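Local coordinates for protein-tyrosine-phosphatase PTP1 (Arabidopsis thaliana, PDB 6KRW) that removes phosphate from phosphotyrosine in proteins, dephosphorylating the MAP kinase MPK6 and helping to modulate plant defence responses, at residues Gly148-Asp153 with Val196-Tyr201; Leu177-Leu182 with Leu220-Gln225; Val133-Leu138 with Pro202-His207; Ser102-Ile107 with Val226-Gly231. One frame throughout, in Å; residues are numbered along the deposited sequence.

Overall arrangement
All four contacts reach the same mixed beta-sheet, the core of the phosphatase fold. Contacts 1, 2 and 3 meet around strand 194-200 and its neighbours 178-186 and 131-134. The centre of contact 4 is about 22 Å from that of contact 3 but about 14 Å from that of contact 2, whose segment 220-225 it adjoins. Along the chain, contact 4 encloses the other three; contact 1 is nested inside contact 3, and contact 2 crosses both. The run 196-231 passes through every contact in turn: strand 194-200, the loop with Asp206 (inferred to bind substrate), helix 214-223, and the turn before strand 233-236. Buried packing and the active-site edge thus share one run of chain.

Contact 1. Residues Gly148-Asp153 with Val196-Tyr201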
# COMPACT_ATOMS: atom_id res chain seq x y z
N GLY A 148 -9.49 -5.37 -11.31
CA GLY A 148 -9.84 -5.11 -12.71
C GLY A 148 -8.66 -4.53 -13.46
O GLY A 148 -7.75 -3.97 -12.83
N ASP A 149 -8.63 -4.71 -14.78
CA ASP A 149 -7.53 -4.13 -15.60
C ASP A 149 -7.79 -2.64 -15.84
O ASP A 149 -8.56 -2.28 -16.72
CB ASP A 149 -7.39 -4.88 -16.93
CG ASP A 149 -6.27 -4.37 -17.81
OD1 ASP A 149 -5.69 -3.32 -17.48
OD2 ASP A 149 -6.03 -5.01 -18.88
N TYR A 150 -7.18 -1.81 -15.00
CA TYR A 150 -7.34 -0.35 -15.10
C TYR A 150 -6.10 0.27 -15.71
O TYR A 150 -6.06 1.49 -15.75
CB TYR A 150 -7.60 0.20 -13.68
CG TYR A 150 -6.47 0.02 -12.69
CD1 TYR A 150 -5.45 0.94 -12.59
CD2 TYR A 150 -6.38 -1.12 -11.91
CE1 TYR A 150 -4.37 0.74 -11.74
CE2 TYR A 150 -5.30 -1.35 -11.06
CZ TYR A 150 -4.29 -0.41 -10.99
OH TYR A 150 -3.20 -0.58 -10.19
N PHE A 151 -5.17 -0.51 -16.29
CA PHE A 151 -3.88 0.11 -16.66
C PHE A 151 -3.28 -0.40 -17.98
O PHE A 151 -2.38 0.28 -18.50
CB PHE A 151 -2.86 -0.05 -15.53
CG PHE A 151 -2.65 -1.48 -15.11
CD1 PHE A 151 -3.41 -2.03 -14.09
CD2 PHE A 151 -1.68 -2.27 -15.71
CE1 PHE A 151 -3.24 -3.34 -13.69
CE2 PHE A 151 -1.50 -3.58 -15.30
CZ PHE A 151 -2.28 -4.13 -14.31
N GLN A 152 -3.71 -1.53 -18.53
CA GLN A 152 -3.08 -2.04 -19.77
C GLN A 152 -3.72 -1.34 -20.97
O GLN A 152 -4.94 -1.22 -21.01
CB GLN A 152 -3.24 -3.55 -19.83
CG GLN A 152 -2.47 -4.28 -18.73
CD GLN A 152 -2.42 -5.76 -18.97
OE1 GLN A 152 -1.38 -6.32 -19.33
NE2 GLN A 152 -3.56 -6.42 -18.81
N ASP A 153 -2.90 -0.90 -21.92
CA ASP A 153 -3.40 -0.17 -23.12
C ASP A 153 -2.83 -0.82 -24.39
O ASP A 153 -2.44 -0.08 -25.33
CB ASP A 153 -3.07 1.32 -23.02
CG ASP A 153 -1.61 1.67 -23.27
OD1 ASP A 153 -0.75 0.79 -23.06
OD2 ASP A 153 -1.34 2.81 -23.67
N VAL A 196 2.88 8.67 -13.62
CA VAL A 196 2.73 7.74 -12.48
C VAL A 196 3.54 6.49 -12.75
O VAL A 196 3.32 5.87 -13.81
CB VAL A 196 1.25 7.40 -12.27
CG1 VAL A 196 1.10 6.41 -11.12
CG2 VAL A 196 0.41 8.65 -12.06
N LEU A 197 4.42 6.12 -11.82
CA LEU A 197 5.11 4.81 -11.92
C LEU A 197 4.25 3.74 -11.25
O LEU A 197 3.92 3.86 -10.04
CB LEU A 197 6.50 4.85 -11.27
CG LEU A 197 7.28 3.54 -11.38
CD1 LEU A 197 7.59 3.19 -12.83
CD2 LEU A 197 8.56 3.63 -10.56
N HIS A 198 3.85 2.76 -12.03
CA HIS A 198 3.05 1.59 -11.62
C HIS A 198 3.99 0.40 -11.44
O HIS A 198 4.70 0.03 -12.40
CB HIS A 198 1.93 1.35 -12.60
CG HIS A 198 0.95 0.29 -12.24
ND1 HIS A 198 1.14 -1.05 -12.50
CD2 HIS A 198 -0.28 0.40 -11.68
CE1 HIS A 198 0.08 -1.74 -12.15
NE2 HIS A 198 -0.81 -0.85 -11.59
N ILE A 199 3.98 -0.18 -10.26
CA ILE A 199 4.82 -1.35 -9.91
C ILE A 199 3.90 -2.51 -9.58
O ILE A 199 3.17 -2.42 -8.60
CB ILE A 199 5.80 -1.02 -8.76
CG1 ILE A 199 6.62 0.23 -9.04
CG2 ILE A 199 6.68 -2.21 -8.46
CD1 ILE A 199 7.47 0.68 -7.86
N GLN A 200 3.96 -3.57 -10.38
CA GLN A 200 3.14 -4.77 -10.14
C GLN A 200 4.01 -5.95 -9.73
O GLN A 200 5.00 -6.23 -10.44
CB GLN A 200 2.29 -5.12 -11.35
CG GLN A 200 1.42 -6.34 -11.07
CD GLN A 200 0.60 -6.84 -12.22
OE1 GLN A 200 0.82 -6.47 -13.38
NE2 GLN A 200 -0.32 -7.73 -11.91
N TYR A 201 3.60 -6.66 -8.69
CA TYR A 201 4.24 -7.88 -8.15
C TYR A 201 3.24 -9.05 -8.19
O TYR A 201 2.38 -9.13 -7.34
CB TYR A 201 4.78 -7.62 -6.74
CG TYR A 201 5.48 -8.80 -6.14
CD1 TYR A 201 6.27 -9.65 -6.91
CD2 TYR A 201 5.38 -9.07 -4.79
CE1 TYR A 201 6.92 -10.74 -6.35
CE2 TYR A 201 6.03 -10.14 -4.22
CZ TYR A 201 6.82 -10.97 -4.99
OH TYR A 201 7.44 -12.02 -4.39
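The His198 imidazole lies against the phenyl ring of Phe151 and points its NE2 at the Tyr150 hydroxyl. His198 CE1 sits 3.8 Å above the plane of the Phe151 ring, over its centre. The two planes are turned 32° from each other. Phe151 holds its ring here with CG placed between its own backbone N and carbonyl carbon (chi1 56°). Tyr150 approaches His198 from the opposite direction. His198 NE2 donates to Tyr150 OH over 2.8 Å, and the hydroxyl lies in the imidazole plane. The same OH is also hydrogen-bonded to His236 NE2. This is a buried aromatic cluster on the central sheet of the phosphatase fold: His198 comes from strand 194-200, the other two rings from the loop between strands 131-134 and 158-160. With an alanine in place of Phe151, the His198 ring would probably lose the cover on its face and be freer to turn about its bond to CB. Asp149 OD1 makes an Asx turn with Phe151 N, at 3.1 Å. Asp149 OD1 also accepts from Gln152 N, at 2.9 Å. The same oxygen lies over the face of the Phe151 ring opposite His198.

Contact 2. Residues Leu177-Leu182 with Leu220-Gln225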
# COMPACT_ATOMS: atom_id res chain seq x y z
N LEU A 177 9.29 -7.97 -10.91
CA LEU A 177 8.45 -6.75 -10.91
C LEU A 177 8.18 -6.32 -12.35
O LEU A 177 9.05 -6.49 -13.17
CB LEU A 177 9.20 -5.65 -10.16
CG LEU A 177 9.49 -5.95 -8.69
CD1 LEU A 177 10.22 -4.76 -8.08
CD2 LEU A 177 8.20 -6.24 -7.91
N MET A 178 7.02 -5.72 -12.58
CA MET A 178 6.62 -5.06 -13.85
C MET A 178 6.50 -3.57 -13.60
O MET A 178 5.72 -3.19 -12.67
CB MET A 178 5.32 -5.63 -14.39
CG MET A 178 5.49 -6.94 -15.09
SD MET A 178 3.91 -7.69 -15.49
CE MET A 178 3.41 -8.28 -13.87
N LEU A 179 7.36 -2.78 -14.20
CA LEU A 179 7.42 -1.32 -14.10
C LEU A 179 6.75 -0.69 -15.30
O LEU A 179 7.25 -0.89 -16.36
CB LEU A 179 8.86 -0.86 -13.92
CG LEU A 179 9.69 -1.65 -12.92
CD1 LEU A 179 11.13 -1.17 -12.94
CD2 LEU A 179 9.14 -1.55 -11.50
N ARG A 180 5.67 0.05 -15.09
CA ARG A 180 4.97 0.78 -16.16
C ARG A 180 4.99 2.27 -15.86
O ARG A 180 4.41 2.67 -14.86
CB ARG A 180 3.54 0.29 -16.32
CG ARG A 180 3.39 -1.17 -16.67
CD ARG A 180 1.93 -1.56 -16.75
NE ARG A 180 1.68 -2.88 -17.32
CZ ARG A 180 1.64 -4.03 -16.64
NH1 ARG A 180 1.87 -4.07 -15.34
NH2 ARG A 180 1.36 -5.15 -17.28
N ASN A 181 5.64 3.03 -16.72
CA ASN A 181 5.58 4.51 -16.69
C ASN A 181 4.30 4.93 -17.41
O ASN A 181 4.18 4.76 -18.65
CB ASN A 181 6.81 5.12 -17.36
CG ASN A 181 6.97 6.59 -17.06
OD1 ASN A 181 6.19 7.41 -17.53
ND2 ASN A 181 7.98 6.92 -16.29
N LEU A 182 3.35 5.46 -16.62
CA LEU A 182 2.01 5.78 -17.13
C LEU A 182 1.85 7.29 -17.17
O LEU A 182 2.49 8.02 -16.39
CB LEU A 182 0.95 5.20 -16.19
CG LEU A 182 0.96 3.68 -16.03
CD1 LEU A 182 -0.18 3.23 -15.11
CD2 LEU A 182 0.90 3.03 -17.41
N LEU A 220 10.69 -1.46 -2.23
CA LEU A 220 11.10 -0.40 -1.27
C LEU A 220 12.37 0.30 -1.75
O LEU A 220 12.45 1.54 -1.68
CB LEU A 220 11.29 -1.04 0.11
CG LEU A 220 11.88 -0.12 1.18
CD1 LEU A 220 11.00 1.12 1.37
CD2 LEU A 220 12.04 -0.86 2.50
N LYS A 221 13.33 -0.47 -2.27
CA LYS A 221 14.59 0.14 -2.74
C LYS A 221 14.32 1.13 -3.87
O LYS A 221 14.96 2.22 -3.89
CB LYS A 221 15.55 -0.95 -3.19
CG LYS A 221 16.08 -1.81 -2.06
CD LYS A 221 16.97 -2.94 -2.56
CE LYS A 221 17.35 -3.91 -1.46
NZ LYS A 221 18.20 -3.28 -0.42
N ARG A 222 13.39 0.81 -4.77
CA ARG A 222 13.07 1.73 -5.89
C ARG A 222 12.35 2.98 -5.37
O ARG A 222 12.43 4.03 -6.00
CB ARG A 222 12.24 1.01 -6.95
CG ARG A 222 13.04 -0.05 -7.70
CD ARG A 222 12.20 -0.78 -8.72
NE ARG A 222 13.04 -1.73 -9.46
CZ ARG A 222 13.88 -1.42 -10.42
NH1 ARG A 222 14.61 -2.36 -11.00
NH2 ARG A 222 13.98 -0.15 -10.80
N LEU A 223 11.69 2.87 -4.22
CA LEU A 223 10.88 4.01 -3.71
C LEU A 223 11.65 4.83 -2.68
O LEU A 223 11.13 5.90 -2.30
CB LEU A 223 9.57 3.47 -3.12
CG LEU A 223 8.64 2.75 -4.11
CD1 LEU A 223 7.32 2.42 -3.43
CD2 LEU A 223 8.41 3.57 -5.38
N TYR A 224 12.84 4.40 -2.25
CA TYR A 224 13.64 5.22 -1.30
C TYR A 224 13.84 6.63 -1.87
O TYR A 224 13.84 7.60 -1.07
CB TYR A 224 15.02 4.60 -1.08
CG TYR A 224 15.10 3.44 -0.11
CD1 TYR A 224 14.33 3.37 1.03
CD2 TYR A 224 16.01 2.42 -0.32
CE1 TYR A 224 14.44 2.31 1.92
CE2 TYR A 224 16.14 1.35 0.55
CZ TYR A 224 15.35 1.29 1.68
OH TYR A 224 15.48 0.24 2.55
N GLN A 225 13.93 6.74 -3.20
CA GLN A 225 14.32 7.99 -3.91
C GLN A 225 13.12 8.94 -4.04
O GLN A 225 13.34 10.11 -4.36
CB GLN A 225 14.87 7.67 -5.30
CG GLN A 225 15.79 6.46 -5.34
CD GLN A 225 17.09 6.72 -4.61
OE1 GLN A 225 17.58 7.85 -4.56
NE2 GLN A 225 17.68 5.66 -4.07
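The Arg222 guanidinium carries the methyl CD1 of Leu179 on one face, 3.7 Å above the plane and over its centre. Leu179 CD1 is equally near Arg222 CZ and Arg222 NH2, at 3.7 Å from each. Leu177 CD1 comes up obliquely and more loosely, 4.4 Å from Arg222 NE. A second flat group, the Tyr224 ring, has the carbonyl oxygen of Leu220 on one face, 3.6 Å above its plane and shifted toward the rim. That pair lies within 220-225. The aliphatic part of Arg222 runs straight from CG to NE and carries the charged group from the helix to the sheet. The turn at its last torsion (chi4 -78°) sets the guanidinium plane across the line of the chain, and Leu179 and Arg222 cross at about a right angle. Here helix 214-223 packs on the central sheet beside strand 178-186. This helix belongs to the right-handed crossover common to parallel strands, linking strand 194-200 to the parallel strand 233-236. Arg222 NE forms a salt bridge to Glu218, one turn earlier in the helix, so the polar end is held while its face rests on leucine. A serine in place of Arg222 would probably leave Glu218 without its mate and Leu179 CD1 without the flat surface it lies on. Leu179 is poorly ordered, so its methyl contact is less sharply defined. Deeper in, Leu223 packs on Ile199 of strand 194-200, and Leu220 touches Tyr247 and His251 of helix 242-259.

Contact 3. Residues Val133-Leu138 with Pro202-His207; sequences VMLTRL and PEWPDH
Arg137 reaches across Pro202 to Glu203. From CB its chain runs extended through CG and CD to NE. Arg137 CG touches the proline ring, 3.8 Å from Pro202 CB. CD passes the proline carbonyl. Arg137 NE then donates to Pro202 O at 3.0 Å, with an N-H...O angle of 155° and the donor tilted from the carbonyl plane. At the tip, Arg137 NH2 makes a salt bridge to Glu203 OE1, 2.9 Å away. The carboxylate oxygen lies near the guanidinium plane and is met on its syn side, although the guanidinium and carboxylate planes are 64° apart. The bend in Glu203 at chi2 (-47°) brings its carboxylate back to Arg137. Further in, Leu135 CD2 packs 4.1 Å from Trp204 CE3, the two side chains running side by side. Trp204, Pro205 and Asp206 form the WPD signature of the mobile loop in classical tyrosine phosphatases, and Asp206 is inferred to bind substrate. The base of this loop thus rests on the chain leaving strand 131-134. Trp204 touches Val216 of helix 214-223 and Thr246 of helix 242-259, while Leu135 lies on Val235 of strand 233-236.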
# COMPACT_ATOMS: atom_id res chain seq x y z
N VAL A 133 1.61 0.86 -6.20
CA VAL A 133 2.13 -0.47 -5.84
C VAL A 133 0.97 -1.43 -5.91
O VAL A 133 0.02 -1.33 -5.10
CB VAL A 133 2.86 -0.50 -4.50
CG1 VAL A 133 3.35 -1.88 -4.16
CG2 VAL A 133 3.95 0.54 -4.43
N MET A 134 1.08 -2.37 -6.84
CA MET A 134 0.03 -3.38 -7.06
C MET A 134 0.57 -4.75 -6.65
O MET A 134 1.54 -5.22 -7.29
CB MET A 134 -0.34 -3.40 -8.53
CG MET A 134 -1.38 -4.41 -8.87
SD MET A 134 -1.91 -4.23 -10.55
CE MET A 134 -3.14 -5.51 -10.57
N LEU A 135 -0.04 -5.43 -5.68
CA LEU A 135 0.50 -6.66 -5.05
C LEU A 135 -0.40 -7.85 -5.35
O LEU A 135 -0.44 -8.77 -4.56
CB LEU A 135 0.63 -6.42 -3.54
CG LEU A 135 1.52 -5.25 -3.17
CD1 LEU A 135 1.36 -4.94 -1.66
CD2 LEU A 135 2.97 -5.49 -3.53
N THR A 136 -1.06 -7.85 -6.50
CA THR A 136 -1.96 -8.97 -6.84
C THR A 136 -1.89 -9.21 -8.36
O THR A 136 -1.56 -8.28 -9.05
CB THR A 136 -3.41 -8.66 -6.44
OG1 THR A 136 -4.32 -9.74 -6.67
CG2 THR A 136 -3.95 -7.42 -7.11
N ARG A 137 -2.30 -10.40 -8.72
CA ARG A 137 -2.72 -10.72 -10.09
C ARG A 137 -4.15 -10.22 -10.29
O ARG A 137 -4.88 -10.05 -9.29
CB ARG A 137 -2.66 -12.23 -10.36
CG ARG A 137 -1.26 -12.82 -10.22
CD ARG A 137 -1.32 -14.31 -10.54
NE ARG A 137 -0.02 -14.93 -10.43
CZ ARG A 137 0.22 -16.20 -10.82
NH1 ARG A 137 -0.80 -16.99 -11.16
NH2 ARG A 137 1.44 -16.70 -10.77
N LEU A 138 -4.54 -10.04 -11.55
CA LEU A 138 -5.97 -9.77 -11.86
C LEU A 138 -6.83 -10.96 -11.44
O LEU A 138 -7.95 -10.76 -10.98
CB LEU A 138 -6.11 -9.42 -13.35
CG LEU A 138 -5.33 -8.19 -13.82
CD1 LEU A 138 -5.45 -8.02 -15.33
CD2 LEU A 138 -5.77 -6.92 -13.11
N PRO A 202 3.22 -10.04 -9.19
CA PRO A 202 2.24 -11.20 -9.30
C PRO A 202 2.57 -12.47 -8.51
O PRO A 202 1.78 -13.39 -8.55
CB PRO A 202 2.29 -11.46 -10.82
CG PRO A 202 3.74 -11.19 -11.16
CD PRO A 202 4.14 -10.00 -10.33
N GLU A 203 3.59 -12.41 -7.64
CA GLU A 203 3.96 -13.69 -6.97
C GLU A 203 3.75 -13.56 -5.47
O GLU A 203 4.47 -14.17 -4.69
CB GLU A 203 5.39 -14.07 -7.34
CG GLU A 203 5.52 -14.47 -8.80
CD GLU A 203 4.47 -15.46 -9.32
OE1 GLU A 203 3.89 -15.19 -10.39
OE2 GLU A 203 4.23 -16.51 -8.67
N TRP A 204 2.71 -12.84 -5.10
CA TRP A 204 2.31 -12.77 -3.67
C TRP A 204 0.88 -13.28 -3.59
O TRP A 204 -0.06 -12.54 -3.88
CB TRP A 204 2.44 -11.34 -3.16
CG TRP A 204 2.35 -11.19 -1.67
CD1 TRP A 204 1.83 -12.07 -0.77
CD2 TRP A 204 2.83 -10.08 -0.91
NE1 TRP A 204 1.94 -11.58 0.51
CE2 TRP A 204 2.58 -10.37 0.46
CE3 TRP A 204 3.48 -8.89 -1.23
CZ2 TRP A 204 2.89 -9.50 1.49
CZ3 TRP A 204 3.80 -8.02 -0.20
CH2 TRP A 204 3.51 -8.33 1.13
N PRO A 205 0.68 -14.55 -3.20
CA PRO A 205 -0.65 -15.13 -3.17
C PRO A 205 -1.57 -14.48 -2.12
O PRO A 205 -1.12 -14.09 -1.05
CB PRO A 205 -0.44 -16.61 -2.85
CG PRO A 205 1.01 -16.75 -2.42
CD PRO A 205 1.75 -15.49 -2.84
N ASP A 206 -2.85 -14.43 -2.47
CA ASP A 206 -3.94 -13.93 -1.62
C ASP A 206 -3.91 -14.74 -0.32
O ASP A 206 -3.85 -15.98 -0.36
CB ASP A 206 -5.23 -13.99 -2.44
CG ASP A 206 -6.50 -13.92 -1.62
OD1 ASP A 206 -6.39 -13.75 -0.42
OD2 ASP A 206 -7.58 -14.04 -2.20
N HIS A 207 -3.87 -14.05 0.81
CA HIS A 207 -3.86 -14.64 2.18
C HIS A 207 -2.60 -15.48 2.40
O HIS A 207 -2.60 -16.31 3.29
CB HIS A 207 -5.21 -15.32 2.47
CG HIS A 207 -6.26 -14.33 2.89
ND1 HIS A 207 -6.01 -13.35 3.83
CD2 HIS A 207 -7.54 -14.16 2.50
CE1 HIS A 207 -7.08 -12.62 4.00
NE2 HIS A 207 -8.03 -13.08 3.19

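Contact 4. Residues Ser102-Ile107 with Val226-Gly231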
# COMPACT_ATOMS: atom_id res chain seq x y z
N SER A 102 10.42 12.92 5.43
CA SER A 102 11.22 11.69 5.18
C SER A 102 10.36 10.43 5.27
O SER A 102 10.91 9.36 5.06
CB SER A 102 12.39 11.61 6.13
OG SER A 102 13.19 12.78 6.04
N ILE A 103 9.08 10.55 5.64
CA ILE A 103 8.19 9.38 5.86
C ILE A 103 7.01 9.47 4.91
O ILE A 103 6.25 10.44 4.98
CB ILE A 103 7.80 9.27 7.34
CG1 ILE A 103 9.06 9.23 8.22
CG2 ILE A 103 6.92 8.05 7.54
CD1 ILE A 103 8.81 9.37 9.67
N SER A 104 6.89 8.49 4.00
CA SER A 104 5.78 8.41 3.02
C SER A 104 4.44 8.24 3.74
O SER A 104 4.37 7.52 4.77
CB SER A 104 5.95 7.27 2.06
OG SER A 104 7.25 7.30 1.44
N GLN A 105 3.42 8.79 3.13
CA GLN A 105 2.03 8.44 3.45
C GLN A 105 1.51 7.56 2.32
O GLN A 105 2.04 7.66 1.16
CB GLN A 105 1.20 9.69 3.69
CG GLN A 105 0.93 10.54 2.48
CD GLN A 105 0.26 11.85 2.81
OE1 GLN A 105 -0.45 11.98 3.84
NE2 GLN A 105 0.45 12.82 1.93
N PHE A 106 0.56 6.72 2.64
CA PHE A 106 -0.04 5.79 1.67
C PHE A 106 -1.52 6.02 1.52
O PHE A 106 -2.21 6.45 2.46
CB PHE A 106 0.19 4.33 2.05
CG PHE A 106 1.58 4.03 2.53
CD1 PHE A 106 1.92 4.11 3.86
CD2 PHE A 106 2.57 3.63 1.63
CE1 PHE A 106 3.19 3.84 4.32
CE2 PHE A 106 3.84 3.32 2.08
CZ PHE A 106 4.16 3.42 3.42
N ILE A 107 -2.05 5.67 0.38
CA ILE A 107 -3.47 5.38 0.16
C ILE A 107 -3.63 3.88 0.00
O ILE A 107 -3.16 3.33 -1.02
CB ILE A 107 -4.09 6.19 -0.97
CG1 ILE A 107 -4.10 7.68 -0.62
CG2 ILE A 107 -5.47 5.68 -1.28
CD1 ILE A 107 -4.53 8.56 -1.77
N VAL A 226 11.90 8.46 -3.81
CA VAL A 226 10.68 9.23 -4.15
C VAL A 226 10.34 10.11 -2.95
O VAL A 226 9.97 9.59 -1.91
CB VAL A 226 9.52 8.30 -4.51
CG1 VAL A 226 8.27 9.09 -4.88
CG2 VAL A 226 9.91 7.33 -5.63
N PRO A 227 10.44 11.44 -3.06
CA PRO A 227 10.16 12.31 -1.93
C PRO A 227 8.73 12.14 -1.44
O PRO A 227 7.79 12.17 -2.24
CB PRO A 227 10.40 13.73 -2.46
CG PRO A 227 11.29 13.52 -3.64
CD PRO A 227 10.86 12.20 -4.25
N PRO A 228 8.52 11.91 -0.13
CA PRO A 228 7.16 11.87 0.42
C PRO A 228 6.29 13.09 0.07
O PRO A 228 5.10 12.94 -0.08
CB PRO A 228 7.43 11.79 1.92
CG PRO A 228 8.71 11.01 2.00
CD PRO A 228 9.54 11.54 0.86
N SER A 229 6.91 14.25 -0.12
CA SER A 229 6.16 15.49 -0.44
C SER A 229 5.55 15.44 -1.85
O SER A 229 4.73 16.31 -2.14
CB SER A 229 7.03 16.69 -0.27
OG SER A 229 8.11 16.66 -1.19
N LEU A 230 5.92 14.48 -2.68
CA LEU A 230 5.35 14.40 -4.06
C LEU A 230 3.89 13.95 -3.99
O LEU A 230 3.12 14.26 -4.90
CB LEU A 230 6.13 13.40 -4.91
CG LEU A 230 7.05 13.94 -5.98
CD1 LEU A 230 8.09 14.86 -5.38
CD2 LEU A 230 7.68 12.74 -6.69
N GLY A 231 3.54 13.19 -2.96
CA GLY A 231 2.15 12.77 -2.76
C GLY A 231 2.08 11.38 -2.17
O GLY A 231 3.10 10.71 -2.00
O HOH W 1 7.42 8.65 -0.89
O HOH W 2 4.04 10.31 0.75
O HOH W 3 2.44 13.74 0.29
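The short 3-10 turn 228-230, which leads toward strand 233-236, meets the run into strand 106-109 through one proline ring, that of Pro228. Pro228 CB lies 3.5 Å from Ile103 O. Pro228 CG is 3.7 Å from Ser104 N and reaches back to the carbonyl carbon of Ser102. The ring thus packs mainly on backbone. Waters fill in the polar part. One bridges Ser104 OG, at 2.7 Å, and the carbonyl oxygen of Val226, to which it donates. Another accepts from Gln105 NE2, also at 2.7 Å, and donates to Pro228 O. A third accepts from the backbone N of Gln105 and donates to Gly231 O, 2.9 Å away. In the phosphatase fold this turn closes the crossover from strand 194-200 through helix 214-223 to strand 233-236, one of whose two parallel neighbours is strand 106-109. The turn itself is held by a bond of 3.0 Å from Leu230 N to Pro227 O. Gly231 then takes backbone angles (phi 145°) at which a CB would be jammed against the carbonyl oxygen of Leu230. Ser104 OG is also hydrogen-bonded to His251 of helix 242-259, and Ser104 N to Gln255.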